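PDB 3HLY: flavodoxin-like domain from Synechococcus elongatus PCC 6301, which probably binds a flavin mononucleotide cofactor, as flavodoxins do, and may pass electrons within a larger flavoprotein of this cyanobacterium. Local coordinates for residues 3-9 against 32-38; 16-21 against 127-132; 53-59 against 84-90. All coordinates share one frame; numbering follows the deposited sequence.

Contact 1: 3-9 against 32-38; sequences VLIGYLS and VEMVDLR
Ile5 lies alongside the selenomethionine at position 34, both side chains pointing the same way, and the methyl CE of Met34 reaches CG2 of Ile5 at 3.4 Å. CD1 of the same isoleucine meets CG1 of Val32, so one side chain serves two neighbours on the adjoining strand. The two strands are the arms of a right-handed beta-alpha-beta crossover, the opening unit of the flavodoxin fold, with helix 14-27 between them. They run parallel at 21°, and backbone bonds pass alternately from one to the other. Glu33 N donates to Val3 O at 2.8 Å; Ile5, in turn, uses its N on Glu33 O and its O on Val35 N. The bond from Tyr7 N to Val35 O is weak. On the face opposite Ile5, CD1 of Leu4 packs on CG2 of Val35 at 3.6 Å, while helix 42-51 touches both residues. Leu4 reaches across because its CG stands opposite the backbone N (chi1 167°). At the C-terminal ends of the strands, polar groups tie the following loops; the one opened by Ser9 probably lies at the flavin phosphate site, as in flavodoxins. Asp36 OD1 takes Ser9 N at 3.0 Å and, in an Asx turn, Arg38 N at 3.2 Å; the two donors arrive from opposite faces of the carboxylate, which should restrain its rotation. Arg38 extends past Leu8, whose CD2 sits over one guanidinium face, and its NE meets a lone pair of Ser9 O in the carbonyl plane at 2.6 Å.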
# COMPACT_ATOMS: atom_id res chain seq x y z
N VAL A 3 4.34 -8.77 -3.11
CA VAL A 3 3.92 -7.50 -2.56
C VAL A 3 2.40 -7.44 -2.46
O VAL A 3 1.69 -7.79 -3.40
CB VAL A 3 4.45 -6.34 -3.41
CG1 VAL A 3 3.98 -5.00 -2.84
CG2 VAL A 3 5.97 -6.38 -3.44
N LEU A 4 1.90 -7.04 -1.31
CA LEU A 4 0.47 -6.93 -1.10
C LEU A 4 0.07 -5.48 -1.25
O LEU A 4 0.61 -4.63 -0.57
CB LEU A 4 0.08 -7.40 0.30
CG LEU A 4 -1.35 -7.05 0.76
CD1 LEU A 4 -2.39 -7.82 -0.06
CD2 LEU A 4 -1.50 -7.39 2.23
N ILE A 5 -0.87 -5.20 -2.14
CA ILE A 5 -1.35 -3.84 -2.30
C ILE A 5 -2.77 -3.79 -1.75
O ILE A 5 -3.67 -4.48 -2.23
CB ILE A 5 -1.34 -3.40 -3.77
CG1 ILE A 5 0.09 -3.46 -4.31
CG2 ILE A 5 -1.89 -1.99 -3.91
CD1 ILE A 5 0.24 -2.97 -5.74
N GLY A 6 -2.95 -2.99 -0.70
CA GLY A 6 -4.26 -2.86 -0.09
C GLY A 6 -4.80 -1.45 -0.25
O GLY A 6 -4.05 -0.47 -0.14
N TYR A 7 -6.09 -1.33 -0.52
CA TYR A 7 -6.72 -0.02 -0.69
C TYR A 7 -8.23 -0.15 -0.56
O TYR A 7 -8.74 -1.25 -0.36
CB TYR A 7 -6.40 0.56 -2.07
CG TYR A 7 -6.78 -0.34 -3.22
CD1 TYR A 7 -6.03 -1.48 -3.50
CD2 TYR A 7 -7.90 -0.07 -4.00
CE1 TYR A 7 -6.40 -2.35 -4.52
CE2 TYR A 7 -8.28 -0.94 -5.04
CZ TYR A 7 -7.52 -2.07 -5.29
OH TYR A 7 -7.87 -2.94 -6.30
N LEU A 8 -8.94 0.97 -0.68
CA LEU A 8 -10.39 0.94 -0.61
C LEU A 8 -10.98 1.11 -2.00
O LEU A 8 -10.63 2.03 -2.72
CB LEU A 8 -10.93 2.06 0.30
CG LEU A 8 -10.84 1.88 1.82
CD1 LEU A 8 -9.40 2.02 2.26
CD2 LEU A 8 -11.70 2.93 2.50
N SER A 9 -11.87 0.20 -2.36
CA SER A 9 -12.50 0.29 -3.67
C SER A 9 -13.24 1.60 -3.80
O SER A 9 -14.00 1.99 -2.92
CB SER A 9 -13.48 -0.86 -3.87
OG SER A 9 -12.79 -2.05 -4.21
N VAL A 32 2.05 -9.56 -7.55
CA VAL A 32 1.28 -8.60 -6.78
C VAL A 32 -0.07 -9.12 -6.30
O VAL A 32 -0.86 -9.64 -7.09
CB VAL A 32 1.05 -7.33 -7.59
CG1 VAL A 32 0.28 -6.32 -6.77
CG2 VAL A 32 2.39 -6.79 -8.05
N GLU A 33 -0.33 -8.98 -5.01
CA GLU A 33 -1.60 -9.43 -4.48
C GLU A 33 -2.42 -8.22 -4.05
O GLU A 33 -2.05 -7.50 -3.12
CB GLU A 33 -1.37 -10.40 -3.33
CG GLU A 33 -2.63 -11.02 -2.76
CD GLU A 33 -2.36 -12.33 -2.03
OE1 GLU A 33 -1.46 -12.36 -1.16
OE2 GLU A 33 -3.04 -13.33 -2.34
N MSE A 34 -3.53 -8.00 -4.75
CA MSE A 34 -4.41 -6.87 -4.47
C MSE A 34 -5.55 -7.29 -3.56
O MSE A 34 -6.11 -8.37 -3.70
CB MSE A 34 -4.97 -6.34 -5.78
CG MSE A 34 -3.95 -6.36 -6.89
SE MSE A 34 -4.05 -4.76 -7.93
CE MSE A 34 -3.16 -3.56 -6.70
N VAL A 35 -5.88 -6.41 -2.63
CA VAL A 35 -6.93 -6.66 -1.66
C VAL A 35 -7.75 -5.39 -1.48
O VAL A 35 -7.22 -4.29 -1.51
CB VAL A 35 -6.29 -7.09 -0.32
CG1 VAL A 35 -7.26 -6.87 0.83
CG2 VAL A 35 -5.88 -8.55 -0.40
N ASP A 36 -9.07 -5.57 -1.34
CA ASP A 36 -9.98 -4.45 -1.13
C ASP A 36 -10.28 -4.50 0.36
O ASP A 36 -10.91 -5.44 0.84
CB ASP A 36 -11.27 -4.66 -1.92
CG ASP A 36 -12.26 -3.51 -1.78
OD1 ASP A 36 -11.93 -2.50 -1.11
OD2 ASP A 36 -13.37 -3.61 -2.35
N LEU A 37 -9.82 -3.49 1.09
CA LEU A 37 -10.01 -3.43 2.53
C LEU A 37 -11.49 -3.39 2.95
O LEU A 37 -11.86 -3.88 4.02
CB LEU A 37 -9.24 -2.23 3.09
CG LEU A 37 -7.76 -2.24 2.65
CD1 LEU A 37 -7.05 -1.01 3.18
CD2 LEU A 37 -7.07 -3.51 3.14
N ARG A 38 -12.33 -2.82 2.09
CA ARG A 38 -13.76 -2.73 2.35
C ARG A 38 -14.43 -4.09 2.40
O ARG A 38 -15.50 -4.22 3.00
CB ARG A 38 -14.48 -1.95 1.26
CG ARG A 38 -14.17 -0.49 1.09
CD ARG A 38 -15.06 0.02 -0.03
NE ARG A 38 -14.73 1.37 -0.47
CZ ARG A 38 -15.13 2.48 0.14
NH1 ARG A 38 -15.89 2.41 1.23
NH2 ARG A 38 -14.79 3.66 -0.36

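Contact 2: 16-21 against 127-132; sequences RLSQAI and IYQQCE
Ala20 and Cys131 meet in the close-packed part of the interface, CB against CB at 3.5 Å, and illustrate how small residues let helices approach: the axes of these short segments pass 7.7 Å apart at an angle of 45°. Here the backbones themselves touch. The CA of Glu132 lies 3.3 Å from Ala20 O, and the CA of Ile21 directs its hydrogen at Cys131 O, two CA-H...O contacts in keeping with the small Ala20 and Cys131 between the helices. CG1 of Ile21 reaches the same Cys131 CB at 3.6 Å, roughly at right angles to the alanine methyl. Leu17 fills the inner part of the interface with a single branch: its CD2 is 3.8 Å from Cys131 SG and also touches Ile127 CG2 and Tyr128 CE1. The outer side is more exposed and lacks such a close-knit core, setting only the Arg16 methylenes against the Tyr128 ring and hydroxyl. That ring reaches back over the first turn of 16-21, CG opposite its own carbonyl carbon (chi1 -70°), and meets chiefly the aliphatic part of Arg16, whose CD is 3.2 Å from Tyr128 OH. The arginine then bends at chi3, its guanidinium plane turned 42° from the ring. A serine in place of Tyr128 would probably leave the methylenes of Arg16 without their cover and open a gap beside Leu17 CD2 and the Ala20 methyl. Tyr13 and Pro123 from nearby loops also touch this ring. On the side facing the sheet, Leu17 and Ile21 rest on Phe88 of strand 84-88, while Ser18, on the side of helix 14-27 turned from helix 125-144, touches Ile5 and Tyr7 of strand 3-7.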
# COMPACT_ATOMS: atom_id res chain seq x y z
N ARG A 16 -6.97 3.68 -9.18
CA ARG A 16 -6.04 4.17 -10.18
C ARG A 16 -4.59 4.35 -9.74
O ARG A 16 -3.67 4.05 -10.49
CB ARG A 16 -6.59 5.49 -10.72
CG ARG A 16 -6.34 5.71 -12.17
CD ARG A 16 -7.41 6.61 -12.73
NE ARG A 16 -8.74 6.01 -12.65
CZ ARG A 16 -9.85 6.63 -13.04
NH1 ARG A 16 -9.80 7.86 -13.53
NH2 ARG A 16 -11.02 6.00 -12.96
N LEU A 17 -4.37 4.84 -8.54
CA LEU A 17 -3.01 5.00 -8.06
C LEU A 17 -2.48 3.60 -7.76
O LEU A 17 -1.36 3.25 -8.13
CB LEU A 17 -2.99 5.85 -6.80
CG LEU A 17 -3.57 7.25 -6.95
CD1 LEU A 17 -4.08 7.76 -5.61
CD2 LEU A 17 -2.51 8.15 -7.51
N SER A 18 -3.30 2.78 -7.10
CA SER A 18 -2.88 1.42 -6.75
C SER A 18 -2.59 0.58 -8.00
O SER A 18 -1.65 -0.22 -7.99
CB SER A 18 -3.93 0.75 -5.84
OG SER A 18 -5.14 0.44 -6.52
N GLN A 19 -3.36 0.77 -9.08
CA GLN A 19 -3.14 0.02 -10.31
C GLN A 19 -1.83 0.44 -10.99
O GLN A 19 -1.12 -0.39 -11.55
CB GLN A 19 -4.29 0.24 -11.29
CG GLN A 19 -5.48 -0.67 -11.09
CD GLN A 19 -6.68 -0.23 -11.90
OE1 GLN A 19 -6.55 0.48 -12.91
NE2 GLN A 19 -7.87 -0.65 -11.47
N ALA A 20 -1.54 1.74 -10.96
CA ALA A 20 -0.33 2.29 -11.54
C ALA A 20 0.89 1.72 -10.80
O ALA A 20 1.88 1.34 -11.42
CB ALA A 20 -0.35 3.81 -11.41
N ILE A 21 0.83 1.66 -9.47
CA ILE A 21 1.95 1.09 -8.70
C ILE A 21 2.04 -0.39 -9.04
O ILE A 21 3.14 -0.93 -9.22
CB ILE A 21 1.72 1.25 -7.18
CG1 ILE A 21 1.77 2.72 -6.78
CG2 ILE A 21 2.82 0.53 -6.38
CD1 ILE A 21 1.11 2.99 -5.38
N ILE A 127 1.77 12.17 -11.77
CA ILE A 127 1.60 11.39 -10.56
C ILE A 127 1.52 9.89 -10.85
O ILE A 127 2.08 9.07 -10.12
CB ILE A 127 0.31 11.81 -9.81
CG1 ILE A 127 0.47 13.21 -9.24
CG2 ILE A 127 0.01 10.80 -8.69
CD1 ILE A 127 1.45 13.30 -8.10
N TYR A 128 0.81 9.52 -11.92
CA TYR A 128 0.67 8.12 -12.27
C TYR A 128 1.98 7.53 -12.72
O TYR A 128 2.24 6.34 -12.52
CB TYR A 128 -0.40 7.92 -13.35
CG TYR A 128 -1.79 8.17 -12.85
CD1 TYR A 128 -2.26 7.53 -11.70
CD2 TYR A 128 -2.64 9.07 -13.50
CE1 TYR A 128 -3.53 7.78 -11.21
CE2 TYR A 128 -3.93 9.33 -13.01
CZ TYR A 128 -4.36 8.68 -11.87
OH TYR A 128 -5.60 8.94 -11.37
N GLN A 129 2.82 8.36 -13.33
CA GLN A 129 4.13 7.90 -13.78
C GLN A 129 4.99 7.63 -12.56
O GLN A 129 5.77 6.68 -12.54
CB GLN A 129 4.83 8.95 -14.66
CG GLN A 129 6.20 8.52 -15.18
CD GLN A 129 6.13 7.27 -16.05
OE1 GLN A 129 5.52 7.27 -17.12
NE2 GLN A 129 6.77 6.19 -15.59
N GLN A 130 4.85 8.47 -11.54
CA GLN A 130 5.60 8.32 -10.30
C GLN A 130 5.16 7.04 -9.55
O GLN A 130 5.99 6.35 -8.95
CB GLN A 130 5.41 9.55 -9.42
CG GLN A 130 6.23 9.52 -8.14
CD GLN A 130 5.97 10.73 -7.27
OE1 GLN A 130 5.15 11.59 -7.61
NE2 GLN A 130 6.67 10.81 -6.14
N CYS A 131 3.87 6.75 -9.56
CA CYS A 131 3.36 5.51 -8.96
C CYS A 131 3.99 4.30 -9.69
O CYS A 131 4.43 3.33 -9.06
CB CYS A 131 1.86 5.40 -9.14
SG CYS A 131 0.89 6.46 -8.09
N GLU A 132 3.98 4.35 -11.02
CA GLU A 132 4.53 3.25 -11.81
C GLU A 132 6.02 3.11 -11.55
O GLU A 132 6.52 2.00 -11.41
CB GLU A 132 4.30 3.48 -13.30
CG GLU A 132 4.75 2.31 -14.16
CD GLU A 132 4.38 2.51 -15.62
OE1 GLU A 132 5.30 2.65 -16.45
OE2 GLU A 132 3.16 2.53 -15.93

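Contact 3: 53-59 against 84-90; sequences RGIVLGT and AIGLFDS
Phe88 lays the face of its ring over Gly58, whose CA stands 3.3 Å from the ring centroid and 15° off its normal, a CH-pi contact. This leaves little room for a side chain on Gly58, and the bare backbone probably allows the ring to lie so close. In the ring plane, at its edge, CG1 of Val56 comes to 3.9 Å from Phe88 CD2. The ring folds back over the neighbouring strand because CG sits between the backbone N and the carbonyl carbon (chi1 72°). Past the strand ends, where the loops probably border the flavin as in flavodoxins, Thr59 and Ser90 grip each other twice: Ser90 N donates to Thr59 OG1 at 2.8 Å in a nearly straight bond (171°), and Ser90 OG donates to Thr59 O at 2.7 Å, in the carbonyl plane on a lone pair. Behind these residues the parallel strands fix the register. Gly86 N binds Ile55 O at 2.7 Å, Leu57 N binds Gly86 O, and Thr59 N holds Phe88 O. On the face away from Phe88, Leu57 CB meets Leu87 CD2. Both strands belong to a beta-alpha-beta unit closed through helix 66-78, in the middle of the flavodoxin sheet. Helix 14-27 packs on the Phe88 side, helix 98-107 touches Ile85 and Leu87 on the other, and strand 3-7 pairs with strand 54-58.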
# COMPACT_ATOMS: atom_id res chain seq x y z
N ARG A 53 6.59 -9.63 0.97
CA ARG A 53 7.93 -9.11 1.12
C ARG A 53 7.76 -7.60 1.27
O ARG A 53 8.55 -6.90 1.92
CB ARG A 53 8.77 -9.47 -0.11
CG ARG A 53 10.25 -9.30 0.09
CD ARG A 53 11.08 -10.23 -0.81
NE ARG A 53 12.48 -9.79 -0.87
CZ ARG A 53 13.29 -9.70 0.18
NH1 ARG A 53 12.86 -10.03 1.39
NH2 ARG A 53 14.52 -9.24 0.02
N GLY A 54 6.67 -7.10 0.70
CA GLY A 54 6.39 -5.69 0.76
C GLY A 54 4.90 -5.45 0.87
O GLY A 54 4.08 -6.25 0.41
N ILE A 55 4.57 -4.33 1.49
CA ILE A 55 3.20 -3.92 1.68
C ILE A 55 3.01 -2.50 1.11
O ILE A 55 3.78 -1.60 1.42
CB ILE A 55 2.85 -3.89 3.17
CG1 ILE A 55 3.08 -5.27 3.80
CG2 ILE A 55 1.43 -3.44 3.35
CD1 ILE A 55 2.97 -5.27 5.30
N VAL A 56 2.01 -2.33 0.28
CA VAL A 56 1.69 -1.02 -0.28
C VAL A 56 0.28 -0.72 0.19
O VAL A 56 -0.63 -1.53 0.01
CB VAL A 56 1.71 -1.03 -1.80
CG1 VAL A 56 1.21 0.32 -2.35
CG2 VAL A 56 3.12 -1.30 -2.28
N LEU A 57 0.12 0.44 0.82
CA LEU A 57 -1.18 0.85 1.35
C LEU A 57 -1.61 2.26 0.89
O LEU A 57 -0.81 3.19 0.87
CB LEU A 57 -1.10 0.82 2.88
CG LEU A 57 -2.39 0.90 3.68
CD1 LEU A 57 -3.21 -0.34 3.38
CD2 LEU A 57 -2.06 1.01 5.17
N GLY A 58 -2.87 2.39 0.49
CA GLY A 58 -3.37 3.70 0.11
C GLY A 58 -3.87 4.29 1.42
O GLY A 58 -4.29 3.53 2.29
N THR A 59 -3.83 5.61 1.58
CA THR A 59 -4.31 6.21 2.83
C THR A 59 -5.80 6.00 3.04
O THR A 59 -6.60 6.24 2.14
CB THR A 59 -4.04 7.72 2.90
OG1 THR A 59 -4.54 8.34 1.72
CG2 THR A 59 -2.56 8.00 3.05
N ALA A 84 9.06 -4.09 3.66
CA ALA A 84 8.99 -2.68 3.27
C ALA A 84 7.55 -2.19 3.20
O ALA A 84 6.63 -2.96 2.92
CB ALA A 84 9.66 -2.49 1.92
N ILE A 85 7.36 -0.90 3.45
CA ILE A 85 6.05 -0.28 3.41
C ILE A 85 6.04 0.84 2.37
O ILE A 85 6.89 1.73 2.41
CB ILE A 85 5.66 0.31 4.79
CG1 ILE A 85 4.31 1.03 4.68
CG2 ILE A 85 6.73 1.27 5.29
CD1 ILE A 85 3.16 0.10 4.40
N GLY A 86 5.13 0.74 1.42
CA GLY A 86 4.99 1.77 0.40
C GLY A 86 3.67 2.45 0.69
O GLY A 86 2.63 1.80 0.73
N LEU A 87 3.71 3.76 0.92
CA LEU A 87 2.50 4.50 1.21
C LEU A 87 2.17 5.48 0.07
O LEU A 87 3.07 6.03 -0.56
CB LEU A 87 2.67 5.27 2.52
CG LEU A 87 2.78 4.38 3.76
CD1 LEU A 87 3.16 5.21 4.98
CD2 LEU A 87 1.46 3.65 4.00
N PHE A 88 0.89 5.66 -0.20
CA PHE A 88 0.43 6.61 -1.22
C PHE A 88 -0.86 7.25 -0.76
O PHE A 88 -1.75 6.59 -0.22
CB PHE A 88 0.25 5.93 -2.59
CG PHE A 88 -0.95 5.02 -2.70
CD1 PHE A 88 -2.20 5.52 -3.01
CD2 PHE A 88 -0.79 3.63 -2.58
CE1 PHE A 88 -3.29 4.66 -3.22
CE2 PHE A 88 -1.88 2.76 -2.79
CZ PHE A 88 -3.13 3.27 -3.11
N ASP A 89 -0.95 8.57 -0.93
CA ASP A 89 -2.15 9.29 -0.53
C ASP A 89 -3.24 8.99 -1.56
O ASP A 89 -3.04 9.20 -2.75
CB ASP A 89 -1.85 10.78 -0.47
CG ASP A 89 -2.97 11.57 0.16
OD1 ASP A 89 -2.70 12.70 0.64
OD2 ASP A 89 -4.12 11.07 0.18
N SER A 90 -4.38 8.50 -1.08
CA SER A 90 -5.49 8.17 -1.97
C SER A 90 -6.30 9.37 -2.45
O SER A 90 -7.09 9.26 -3.40
CB SER A 90 -6.41 7.17 -1.27
OG SER A 90 -6.90 7.70 -0.06

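In the fold
The three contacts sample the sheet and one helical layer of a flavodoxin-like alpha-beta-alpha sandwich. Contacts 1 and 3, centres about 10 Å apart, share the parallel sheet, where strand 3-7 neighbours strand 54-58: Leu4 O and Val56 N, like Gly6 N and Val56 O, are probably hydrogen-bonded. Contact 2, centred about 14 Å from contact 1 and 12 Å from contact 3, brings the last helix against the first on one side of that sheet, and helix 14-27 lies against both strand pairs. Along the chain contact 1 closes before contact 3 opens; the segments of contact 2 alternate with those of contact 1 and enclose those of contact 3. Strand ends from contacts 1 and 3 probably border the flavin site.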